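Local coordinates for protein Exo-beta-1,3-glucanase (PDB 4PEY) that hydrolyses beta-1,3-glucans such as laminarin from their non-reducing ends, releasing glucose and laminaribiose, at residues A[276-279]-A[284-287]; A[22-27]-A[287-292]; A[347-352]-A[371-376]; A[58-63]-A[225-230]. The protein carries 1 engineered substitution. All blocks are in the same frame, centred on the assembly; numbering follows the deposited sequence.

Interaction 1 of 4, residues A[276-279]-A[284-287]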
loop_
_atom_site.group_PDB
_atom_site.type_symbol
_atom_site.label_atom_id
_atom_site.label_comp_id
_atom_site.label_asym_id
_atom_site.label_seq_id
_atom_site.Cartn_x
_atom_site.Cartn_y
_atom_site.Cartn_z
ATOM N N ASN A 276 -0.530 -14.568 20.083
ATOM C CA ASN A 276 -0.126 -15.847 19.513
ATOM C C ASN A 276 -0.973 -17.006 20.022
ATOM O O ASN A 276 -1.318 -17.911 19.255
ATOM C CB ASN A 276 1.355 -16.102 19.786
ATOM C CG ASN A 276 2.255 -15.209 18.946
ATOM O OD1 ASN A 276 1.803 -14.590 17.974
ATOM N ND2 ASN A 276 3.526 -15.136 19.309
ATOM N N ALA A 277 -1.318 -16.968 21.307
ATOM C CA ALA A 277 -2.200 -17.976 21.894
ATOM C C ALA A 277 -3.567 -17.965 21.213
ATOM O O ALA A 277 -4.162 -19.019 20.984
ATOM C CB ALA A 277 -2.351 -17.748 23.390
ATOM N N ALA A 278 -4.060 -16.772 20.888
ATOM C CA ALA A 278 -5.353 -16.640 20.222
ATOM C C ALA A 278 -5.356 -17.371 18.881
ATOM O O ALA A 278 -6.287 -18.116 18.573
ATOM C CB ALA A 278 -5.709 -15.167 20.026
ATOM N N VAL A 279 -4.306 -17.168 18.088
ATOM C CA VAL A 279 -4.218 -17.813 16.784
ATOM C C VAL A 279 -4.085 -19.329 16.949
ATOM O O VAL A 279 -4.739 -20.100 16.238
ATOM C CB VAL A 279 -3.041 -17.262 15.961
ATOM C CG1 VAL A 279 -2.932 -17.997 14.633
ATOM C CG2 VAL A 279 -3.228 -15.767 15.727
ATOM N N HIS A 284 -9.179 -15.644 14.768
ATOM C CA HIS A 284 -8.594 -14.655 13.880
ATOM C C HIS A 284 -8.193 -13.435 14.703
ATOM O O HIS A 284 -8.409 -13.408 15.917
ATOM C CB HIS A 284 -9.586 -14.289 12.779
ATOM C CG HIS A 284 -10.053 -15.471 11.984
ATOM N ND1 HIS A 284 -9.389 -15.917 10.861
ATOM C CD2 HIS A 284 -11.096 -16.314 12.167
ATOM C CE1 HIS A 284 -10.016 -16.973 10.375
ATOM N NE2 HIS A 284 -11.051 -17.240 11.152
ATOM N N LEU A 285 -7.592 -12.442 14.051
ATOM C CA LEU A 285 -7.109 -11.247 14.746
ATOM C C LEU A 285 -7.743 -9.987 14.179
ATOM O O LEU A 285 -7.693 -9.759 12.974
ATOM C CB LEU A 285 -5.582 -11.137 14.641
ATOM C CG LEU A 285 -4.786 -12.279 15.287
ATOM C CD1 LEU A 285 -3.300 -12.121 14.997
ATOM C CD2 LEU A 285 -5.029 -12.345 16.793
ATOM N N LEU A 286 -8.337 -9.177 15.052
ATOM C CA LEU A 286 -8.827 -7.851 14.688
ATOM C C LEU A 286 -8.086 -6.815 15.513
ATOM O O LEU A 286 -8.324 -6.709 16.721
ATOM C CB LEU A 286 -10.338 -7.731 14.923
ATOM C CG LEU A 286 -10.968 -6.410 14.467
ATOM C CD1 LEU A 286 -10.960 -6.314 12.946
ATOM C CD2 LEU A 286 -12.384 -6.263 15.017
ATOM N N PHE A 287 -7.179 -6.068 14.878
ATOM C CA PHE A 287 -6.416 -5.049 15.588
ATOM C C PHE A 287 -7.193 -3.738 15.609
ATOM O O PHE A 287 -7.349 -3.072 14.581
ATOM C CB PHE A 287 -5.030 -4.831 14.953
ATOM C CG PHE A 287 -4.092 -5.995 15.111
ATOM C CD1 PHE A 287 -4.152 -7.072 14.242
ATOM C CD2 PHE A 287 -3.141 -6.008 16.126
ATOM C CE1 PHE A 287 -3.281 -8.145 14.382
ATOM C CE2 PHE A 287 -2.279 -7.078 16.270
ATOM C CZ PHE A 287 -2.345 -8.143 15.398
#
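V279 and L285 meet through apolar side chains that cross at about a right angle. CG2 of V279 covers the whole fork of L285, 3.7 Å from CD1 and 3.8 Å from CG of that leucine, with CD2 only a little farther off. With CG1 of V279 anti to the backbone N (chi1 177°), CG2 lies beside the backbone N, and it is this methyl that faces the strand. A278 adds a looser touch on the same fork: its CB is 4.3 Å from CD2 of L285. Both A278 and L285 also rest on Y264 of strand 263-266. This is the packing of a beta-alpha-beta unit: strand 263-266 leads into helix 272-280, and strand 284-287 returns parallel to the first strand, so that L285 joins the helix to the sheet at the start of the second half of the chain. No hydrogen bond runs directly between the two segments; the polar groups find partners around them. V279 O accepts from NH2 of R302, and the amide of N276 is held at both ends, OD1 by E299 N and ND2 by P297 O. On the strand, ND1 of H284 pairs with V306 N while its ring meets that of F263, and the backbone of L285 is bonded to V306 and L308.

Interaction 2 of 4, residues A[22-27]-A[287-292]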
loop_
_atom_site.group_PDB
_atom_site.type_symbol
_atom_site.label_atom_id
_atom_site.label_comp_id
_atom_site.label_asym_id
_atom_site.label_seq_id
_atom_site.Cartn_x
_atom_site.Cartn_y
_atom_site.Cartn_z
ATOM N N PRO A 22 -12.465 2.523 22.382
ATOM C CA PRO A 22 -12.772 3.951 22.249
ATOM C C PRO A 22 -12.249 4.600 20.969
ATOM O O PRO A 22 -12.632 5.737 20.688
ATOM C CB PRO A 22 -12.092 4.564 23.475
ATOM C CG PRO A 22 -10.959 3.634 23.773
ATOM C CD PRO A 22 -11.474 2.264 23.445
ATOM N N ASN A 23 -11.395 3.909 20.216
ATOM C CA ASN A 23 -10.815 4.485 19.004
ATOM C C ASN A 23 -11.563 4.076 17.739
ATOM O O ASN A 23 -11.176 4.443 16.631
ATOM C CB ASN A 23 -9.342 4.095 18.875
ATOM C CG ASN A 23 -8.492 4.662 19.988
ATOM O OD1 ASN A 23 -8.875 5.632 20.645
ATOM N ND2 ASN A 23 -7.320 4.067 20.200
ATOM N N VAL A 24 -12.625 3.298 17.902
ATOM C CA VAL A 24 -13.510 2.999 16.790
ATOM C C VAL A 24 -14.801 3.769 17.022
ATOM O O VAL A 24 -15.562 3.470 17.945
ATOM C CB VAL A 24 -13.815 1.489 16.650
ATOM C CG1 VAL A 24 -14.727 1.250 15.458
ATOM C CG2 VAL A 24 -12.536 0.682 16.486
ATOM N N LEU A 25 -15.020 4.790 16.204
ATOM C CA LEU A 25 -16.201 5.628 16.320
ATOM C C LEU A 25 -17.244 5.096 15.356
ATOM O O LEU A 25 -17.037 5.113 14.143
ATOM C CB LEU A 25 -15.871 7.096 16.018
ATOM C CG LEU A 25 -14.986 7.885 16.993
ATOM C CD1 LEU A 25 -13.568 7.344 17.068
ATOM C CD2 LEU A 25 -14.958 9.349 16.602
ATOM N N VAL A 26 -18.348 4.595 15.899
ATOM C CA VAL A 26 -19.399 4.008 15.085
ATOM C C VAL A 26 -20.595 4.951 15.014
ATOM O O VAL A 26 -21.126 5.381 16.039
ATOM C CB VAL A 26 -19.838 2.631 15.631
ATOM C CG1 VAL A 26 -20.893 2.020 14.730
ATOM C CG2 VAL A 26 -18.638 1.693 15.735
ATOM N N PHE A 27 -21.004 5.263 13.790
ATOM C CA PHE A 27 -22.099 6.194 13.529
ATOM C C PHE A 27 -23.276 5.464 12.908
ATOM O O PHE A 27 -23.093 4.482 12.192
ATOM C CB PHE A 27 -21.653 7.319 12.585
ATOM C CG PHE A 27 -20.450 8.079 13.065
ATOM C CD1 PHE A 27 -20.586 9.105 13.987
ATOM C CD2 PHE A 27 -19.186 7.768 12.594
ATOM C CE1 PHE A 27 -19.480 9.808 14.434
ATOM C CE2 PHE A 27 -18.076 8.472 13.033
ATOM C CZ PHE A 27 -18.223 9.490 13.956
ATOM N N PHE A 287 -7.179 -6.068 14.878
ATOM C CA PHE A 287 -6.416 -5.049 15.588
ATOM C C PHE A 287 -7.193 -3.738 15.609
ATOM O O PHE A 287 -7.349 -3.072 14.581
ATOM C CB PHE A 287 -5.030 -4.831 14.953
ATOM C CG PHE A 287 -4.092 -5.995 15.111
ATOM C CD1 PHE A 287 -4.152 -7.072 14.242
ATOM C CD2 PHE A 287 -3.141 -6.008 16.126
ATOM C CE1 PHE A 287 -3.281 -8.145 14.382
ATOM C CE2 PHE A 287 -2.279 -7.078 16.270
ATOM C CZ PHE A 287 -2.345 -8.143 15.398
ATOM N N THR A 288 -7.681 -3.359 16.782
ATOM C CA THR A 288 -8.363 -2.080 16.923
ATOM C C THR A 288 -7.311 -0.965 16.820
ATOM O O THR A 288 -6.115 -1.225 16.992
ATOM C CB THR A 288 -9.139 -2.007 18.258
ATOM O OG1 THR A 288 -8.232 -2.080 19.364
ATOM C CG2 THR A 288 -10.133 -3.156 18.350
ATOM N N PRO A 289 -7.737 0.275 16.518
ATOM C CA PRO A 289 -6.743 1.328 16.263
ATOM C C PRO A 289 -5.896 1.640 17.484
ATOM O O PRO A 289 -6.417 1.953 18.553
ATOM C CB PRO A 289 -7.599 2.542 15.872
ATOM C CG PRO A 289 -8.943 1.959 15.481
ATOM C CD PRO A 289 -9.113 0.779 16.377
ATOM N N GLY A 290 -4.585 1.541 17.315
ATOM C CA GLY A 290 -3.662 1.835 18.388
ATOM C C GLY A 290 -2.263 1.458 17.970
ATOM O O GLY A 290 -2.038 1.062 16.828
ATOM N N VAL A 291 -1.331 1.586 18.902
ATOM C CA VAL A 291 0.057 1.248 18.663
ATOM C C VAL A 291 0.450 0.139 19.622
ATOM O O VAL A 291 0.335 0.291 20.849
ATOM C CB VAL A 291 0.977 2.474 18.838
ATOM C CG1 VAL A 291 2.439 2.081 18.664
ATOM C CG2 VAL A 291 0.597 3.567 17.847
ATOM N N TYR A 292 0.921 -0.965 19.054
ATOM C CA TYR A 292 1.197 -2.189 19.801
ATOM C C TYR A 292 2.675 -2.566 19.780
ATOM O O TYR A 292 3.184 -2.986 18.752
ATOM C CB TYR A 292 0.367 -3.346 19.223
ATOM C CG TYR A 292 -1.105 -3.050 19.202
ATOM C CD1 TYR A 292 -1.711 -2.465 18.089
ATOM C CD2 TYR A 292 -1.891 -3.326 20.308
ATOM C CE1 TYR A 292 -3.071 -2.176 18.085
ATOM C CE2 TYR A 292 -3.238 -3.045 20.311
ATOM C CZ TYR A 292 -3.826 -2.474 19.198
ATOM O OH TYR A 292 -5.173 -2.202 19.228
#
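N23 has CG anti to its own carbonyl carbon (chi1 -64°), which carries the amide toward P289, and the next residue, V24, has CG2 beside its backbone N, turned to the same proline. The amide uses its N-H: ND2 of N23 donates to O of P289 at 2.8 Å, almost straight at 174°. The acceptor lies in the amide plane of N23, whereas the donor is tilted 34° from the carbonyl plane of P289. Beside this bond the carbons meet, N23 CB and P289 CB being 3.8 Å apart. The pyrrolidine ring also crosses V24 at about a right angle, where V24 CG2 to P289 CD is a tight 3.4 Å. P289 rests on R54 and A56 too, next to strand 24-27, which pairs with strand 55-59. Within the loop, Y292 OH donates to T288 O at 2.6 Å, from above the carbonyl plane. The contact ties the first strand of the chain to the loop between strands 284-287 and 291-294, across the two halves of this GH55 enzyme. Were N23 an alanine, the P289 carbonyl would probably lose this donor and the N-terminal residues their directional hold on the loop. The contact pairs one straight hydrogen bond with tight carbon packing, and so combines directional and non-directional cohesion.

Interaction 3 of 4, residues A[347-352]-A[371-376]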
loop_
_atom_site.group_PDB
_atom_site.type_symbol
_atom_site.label_atom_id
_atom_site.label_comp_id
_atom_site.label_asym_id
_atom_site.label_seq_id
_atom_site.Cartn_x
_atom_site.Cartn_y
_atom_site.Cartn_z
ATOM N N GLU A 347 16.471 -7.745 12.143
ATOM C CA GLU A 347 16.994 -8.432 10.970
ATOM C C GLU A 347 15.933 -8.476 9.865
ATOM O O GLU A 347 16.232 -8.249 8.686
ATOM C CB GLU A 347 17.447 -9.842 11.347
ATOM C CG GLU A 347 18.036 -10.627 10.200
ATOM C CD GLU A 347 18.665 -11.930 10.652
ATOM O OE1 GLU A 347 18.698 -12.194 11.878
ATOM O OE2 GLU A 347 19.136 -12.687 9.777
ATOM N N THR A 348 14.694 -8.754 10.257
ATOM C CA THR A 348 13.541 -8.663 9.354
ATOM C C THR A 348 12.374 -8.049 10.114
ATOM O O THR A 348 12.295 -8.209 11.330
ATOM C CB THR A 348 13.095 -10.034 8.810
ATOM O OG1 THR A 348 12.708 -10.871 9.908
ATOM C CG2 THR A 348 14.202 -10.718 8.015
ATOM N N LEU A 349 11.472 -7.354 9.420
ATOM C CA LEU A 349 10.266 -6.838 10.075
ATOM C C LEU A 349 9.048 -7.740 9.837
ATOM O O LEU A 349 8.242 -7.956 10.742
ATOM C CB LEU A 349 9.964 -5.403 9.616
ATOM C CG LEU A 349 10.960 -4.361 10.147
ATOM C CD1 LEU A 349 10.774 -3.015 9.488
ATOM C CD2 LEU A 349 10.882 -4.209 11.675
ATOM N N VAL A 350 8.917 -8.250 8.614
ATOM C CA VAL A 350 7.825 -9.148 8.234
ATOM C C VAL A 350 8.386 -10.316 7.429
ATOM O O VAL A 350 9.126 -10.097 6.463
ATOM C CB VAL A 350 6.749 -8.418 7.391
ATOM C CG1 VAL A 350 5.635 -9.380 6.969
ATOM C CG2 VAL A 350 6.183 -7.210 8.152
ATOM N N GLU A 351 8.051 -11.543 7.835
ATOM C CA GLU A 351 8.422 -12.740 7.083
ATOM C C GLU A 351 7.179 -13.513 6.685
ATOM O O GLU A 351 6.359 -13.850 7.538
ATOM C CB GLU A 351 9.350 -13.650 7.895
ATOM C CG GLU A 351 10.705 -13.044 8.173
ATOM C CD GLU A 351 11.604 -13.944 9.013
ATOM O OE1 GLU A 351 11.313 -15.156 9.141
ATOM O OE2 GLU A 351 12.611 -13.428 9.546
ATOM N N VAL A 352 7.033 -13.780 5.391
ATOM C CA VAL A 352 5.915 -14.583 4.905
ATOM C C VAL A 352 6.463 -15.935 4.474
ATOM O O VAL A 352 7.076 -16.059 3.406
ATOM C CB VAL A 352 5.175 -13.902 3.730
ATOM C CG1 VAL A 352 3.944 -14.718 3.339
ATOM C CG2 VAL A 352 4.771 -12.483 4.106
ATOM N N VAL A 371 -0.507 -3.338 3.766
ATOM C CA VAL A 371 0.513 -3.517 4.777
ATOM C C VAL A 371 1.591 -2.488 4.482
ATOM O O VAL A 371 2.150 -2.428 3.376
ATOM C CB VAL A 371 1.075 -4.949 4.778
ATOM C CG1 VAL A 371 2.306 -5.050 5.675
ATOM C CG2 VAL A 371 -0.015 -5.927 5.219
ATOM N N PHE A 372 1.847 -1.646 5.469
ATOM C CA PHE A 372 2.792 -0.555 5.311
ATOM C C PHE A 372 3.937 -0.767 6.282
ATOM O O PHE A 372 3.737 -1.273 7.388
ATOM C CB PHE A 372 2.087 0.786 5.541
ATOM C CG PHE A 372 0.793 0.907 4.781
ATOM C CD1 PHE A 372 0.761 0.672 3.413
ATOM C CD2 PHE A 372 -0.396 1.203 5.431
ATOM C CE1 PHE A 372 -0.423 0.750 2.700
ATOM C CE2 PHE A 372 -1.588 1.294 4.722
ATOM C CZ PHE A 372 -1.606 1.065 3.356
ATOM N N VAL A 373 5.142 -0.408 5.861
ATOM C CA VAL A 373 6.296 -0.505 6.738
ATOM C C VAL A 373 6.982 0.846 6.785
ATOM O O VAL A 373 7.115 1.514 5.757
ATOM C CB VAL A 373 7.281 -1.597 6.269
ATOM C CG1 VAL A 373 8.499 -1.652 7.197
ATOM C CG2 VAL A 373 6.573 -2.950 6.222
ATOM N N ARG A 374 7.368 1.268 7.988
ATOM C CA ARG A 374 8.080 2.525 8.181
ATOM C C ARG A 374 9.353 2.280 8.974
ATOM O O ARG A 374 9.320 1.569 9.993
ATOM C CB ARG A 374 7.208 3.549 8.912
ATOM C CG ARG A 374 7.978 4.796 9.332
ATOM C CD ARG A 374 7.042 5.881 9.844
ATOM N NE ARG A 374 6.467 5.549 11.146
ATOM C CZ ARG A 374 5.350 6.096 11.625
ATOM N NH1 ARG A 374 4.687 6.992 10.897
ATOM N NH2 ARG A 374 4.898 5.760 12.829
ATOM N N ILE A 375 10.467 2.847 8.502
ATOM C CA ILE A 375 11.723 2.789 9.244
ATOM C C ILE A 375 12.206 4.213 9.534
ATOM O O ILE A 375 12.700 4.910 8.641
ATOM C CB ILE A 375 12.824 1.995 8.492
ATOM C CG1 ILE A 375 12.298 0.625 8.037
ATOM C CG2 ILE A 375 14.074 1.858 9.377
ATOM C CD1 ILE A 375 11.754 0.612 6.611
ATOM N N GLY A 376 12.034 4.651 10.781
ATOM C CA GLY A 376 12.352 6.021 11.160
ATOM C C GLY A 376 11.220 7.009 10.923
ATOM O O GLY A 376 10.157 6.647 10.409
#
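L349 and V373 face each other across 8.2 Å between their CA atoms; the chain turns corners at 347 and 349, strands 348-352 and 367-375 belong to different sheets, and no hydrogen bond runs between the two segments, which meet through apolar side chains. L349, with CG beside the backbone N (chi1 -71°), sends CD1 to CG1 of V373 at 3.5 Å, and the two side chains cross obliquely. The same methyl lies 4.2 Å from CG1 of I375, so one methyl touches two alternate residues, V373 and I375. The strand alternates in the usual way: CB of R374, between them, points away. NE of R374 forms a salt bridge with D340 OD1, and the guanidinium group makes a cation-pi contact with W109. The arrangement is that of a parallel beta-helix, as in GH55 enzymes, with side chains from different faces of the coil meeting in its interior; S386 of strand 385-389 touches L349, V373 and I375 alike, and V339 packs on L349. At the corner, T348 OG1 donates to E351 OE2 at 2.6 Å, on the anti side of the carboxylate and 18° out of its plane. The side chain of I375 is about 5 Å from that of R403, which binds substrate, and about 11 Å from a bound glucose, so the contact probably lies in the layer behind the substrate-binding residues. Because the contact itself is made by methyl and methylene carbons, it rests on shape and burial, while R374 carries a salt bridge and a cation-pi contact on the other side.

Interaction 4 of 4, residues A[58-63]-A[225-230]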
loop_
_atom_site.group_PDB
_atom_site.type_symbol
_atom_site.label_atom_id
_atom_site.label_comp_id
_atom_site.label_asym_id
_atom_site.label_seq_id
_atom_site.Cartn_x
_atom_site.Cartn_y
_atom_site.Cartn_z
ATOM N N MET A 58 -16.524 4.382 11.437
ATOM C CA MET A 58 -17.331 3.317 10.850
ATOM C C MET A 58 -18.784 3.741 10.759
ATOM O O MET A 58 -19.352 4.206 11.741
ATOM C CB MET A 58 -17.209 2.037 11.680
ATOM C CG MET A 58 -15.856 1.356 11.569
ATOM S SD MET A 58 -15.694 0.557 9.967
ATOM C CE MET A 58 -14.188 -0.379 10.186
ATOM N N PHE A 59 -19.384 3.566 9.591
ATOM C CA PHE A 59 -20.750 4.017 9.368
ATOM C C PHE A 59 -21.699 2.860 9.083
ATOM O O PHE A 59 -21.502 2.105 8.124
ATOM C CB PHE A 59 -20.775 5.027 8.213
ATOM C CG PHE A 59 -20.138 6.348 8.554
ATOM C CD1 PHE A 59 -18.756 6.477 8.644
ATOM C CD2 PHE A 59 -20.926 7.464 8.789
ATOM C CE1 PHE A 59 -18.178 7.697 8.973
ATOM C CE2 PHE A 59 -20.358 8.677 9.108
ATOM C CZ PHE A 59 -18.982 8.797 9.206
ATOM N N LYS A 60 -22.723 2.721 9.924
ATOM C CA LYS A 60 -23.738 1.683 9.733
ATOM C C LYS A 60 -24.515 1.933 8.443
ATOM O O LYS A 60 -24.627 3.078 7.984
ATOM C CB LYS A 60 -24.700 1.628 10.924
ATOM C CG LYS A 60 -24.036 1.312 12.250
ATOM C CD LYS A 60 -25.069 1.034 13.334
ATOM C CE LYS A 60 -24.395 0.559 14.607
ATOM N NZ LYS A 60 -25.384 0.128 15.639
ATOM N N PRO A 61 -25.055 0.861 7.843
ATOM C CA PRO A 61 -25.806 1.043 6.595
ATOM C C PRO A 61 -26.932 2.066 6.706
ATOM O O PRO A 61 -27.610 2.155 7.739
ATOM C CB PRO A 61 -26.375 -0.350 6.323
ATOM C CG PRO A 61 -25.411 -1.271 6.960
ATOM C CD PRO A 61 -24.895 -0.565 8.187
ATOM N N GLY A 62 -27.108 2.839 5.637
ATOM C CA GLY A 62 -28.119 3.873 5.592
ATOM C C GLY A 62 -27.662 5.027 4.727
ATOM O O GLY A 62 -26.724 4.887 3.936
ATOM N N THR A 63 -28.319 6.171 4.891
ATOM C CA THR A 63 -28.019 7.362 4.107
ATOM C C THR A 63 -27.657 8.517 5.030
ATOM O O THR A 63 -28.370 8.803 5.997
ATOM C CB THR A 63 -29.213 7.753 3.203
ATOM O OG1 THR A 63 -29.485 6.685 2.290
ATOM C CG2 THR A 63 -28.910 9.020 2.414
ATOM N N LEU A 225 -14.695 -5.379 7.818
ATOM C CA LEU A 225 -15.720 -5.438 8.843
ATOM C C LEU A 225 -17.059 -4.948 8.301
ATOM O O LEU A 225 -17.116 -3.943 7.590
ATOM C CB LEU A 225 -15.300 -4.584 10.044
ATOM C CG LEU A 225 -16.172 -4.647 11.298
ATOM C CD1 LEU A 225 -16.034 -6.022 11.975
ATOM C CD2 LEU A 225 -15.803 -3.514 12.267
ATOM N N TYR A 226 -18.142 -5.643 8.631
ATOM C CA TYR A 226 -19.459 -5.132 8.269
ATOM C C TYR A 226 -20.503 -5.614 9.255
ATOM O O TYR A 226 -20.207 -6.410 10.155
ATOM C CB TYR A 226 -19.835 -5.535 6.832
ATOM C CG TYR A 226 -20.350 -6.954 6.667
ATOM C CD1 TYR A 226 -19.489 -8.049 6.730
ATOM C CD2 TYR A 226 -21.695 -7.196 6.412
ATOM C CE1 TYR A 226 -19.962 -9.340 6.562
ATOM C CE2 TYR A 226 -22.175 -8.481 6.242
ATOM C CZ TYR A 226 -21.306 -9.552 6.320
ATOM O OH TYR A 226 -21.779 -10.836 6.153
ATOM N N LEU A 227 -21.714 -5.097 9.101
ATOM C CA LEU A 227 -22.851 -5.500 9.918
ATOM C C LEU A 227 -23.811 -6.372 9.134
ATOM O O LEU A 227 -24.320 -5.963 8.096
ATOM C CB LEU A 227 -23.588 -4.271 10.444
ATOM C CG LEU A 227 -22.997 -3.625 11.691
ATOM C CD1 LEU A 227 -23.636 -2.264 11.926
ATOM C CD2 LEU A 227 -23.202 -4.543 12.893
ATOM N N ASP A 228 -24.042 -7.579 9.636
ATOM C CA ASP A 228 -25.084 -8.453 9.117
ATOM C C ASP A 228 -26.257 -8.345 10.080
ATOM O O ASP A 228 -26.268 -8.984 11.130
ATOM C CB ASP A 228 -24.573 -9.890 8.995
ATOM C CG ASP A 228 -25.543 -10.806 8.279
ATOM O OD1 ASP A 228 -26.479 -10.305 7.621
ATOM O OD2 ASP A 228 -25.355 -12.038 8.371
ATOM N N GLY A 229 -27.226 -7.503 9.734
ATOM C CA GLY A 229 -28.252 -7.112 10.680
ATOM C C GLY A 229 -27.608 -6.317 11.803
ATOM O O GLY A 229 -27.043 -5.245 11.573
ATOM N N ASP A 230 -27.668 -6.856 13.017
ATOM C CA ASP A 230 -27.069 -6.203 14.175
ATOM C C ASP A 230 -25.760 -6.863 14.612
ATOM O O ASP A 230 -25.167 -6.468 15.614
ATOM C CB ASP A 230 -28.051 -6.202 15.348
ATOM C CG ASP A 230 -29.187 -5.220 15.160
ATOM O OD1 ASP A 230 -29.388 -4.740 14.022
ATOM O OD2 ASP A 230 -29.884 -4.933 16.153
#
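M58 and L225 meet end to end, their side chains crossing at about a right angle, while L227 CD1 comes up against the side of the K60 stem, those two side chains crossing at a slant. Strand 55-59 belongs to the parallel coils of the first half of the chain, consistent with the paired beta-helices of GH55 enzymes; strand 224-228 is one arm of an antiparallel hairpin with strand 231-243, and the touching parts of the two segments run 37° apart. The CB atoms of M58, L225 and L227 all point to the opposite segment. M58 is bent at chi2 (-73°), which brings its terminal CE to CD2 of L225 at 4.1 Å. Two residues along, K60 is extended beyond CG, and its aliphatic stem runs past L227. L227 CD1 is 3.6 Å from K60 CG, with K60 CD and CE a little farther away. That methyl is also 4.3 Å from CD of P61, so L227 is bordered by a lysine stem and a proline ring. The contacts of M58 and K60 hold for one of two modelled conformers each. Y232 of the hairpin partner strand touches both leucines, and A78 lies against M58. Between M58 and K60, the ring of F59 stacks on that of F27, a tie to the neighbouring strand 24-27. The stem of K60 gives L227 apolar cover, and beyond it K60 NZ stands 6.5 Å from D230 OD1, opposite charges without contact.

Interaction 2 closes the longest loop, from 22-27 to 287-292, and interaction 4 is nested inside it; interaction 1 comes after interaction 4 along the chain, and interaction 3 follows last. Interaction 1 shares F287 with interaction 2, the centres being 16 Å apart, and strands 284-287 and 291-294 are consecutive. Interactions 2 and 4 also have centres 16 Å apart and touch directly through parallel strands 24-27 and 55-59, with F27 N 2.8 Å from M58 O. Interactions 3 and 4 are farthest apart, with centres about 32 Å distant. Interaction 4 lies within the first half, 1 and 3 within the second, and 2 joins both; interaction 3 lies nearest the substrate-binding residues.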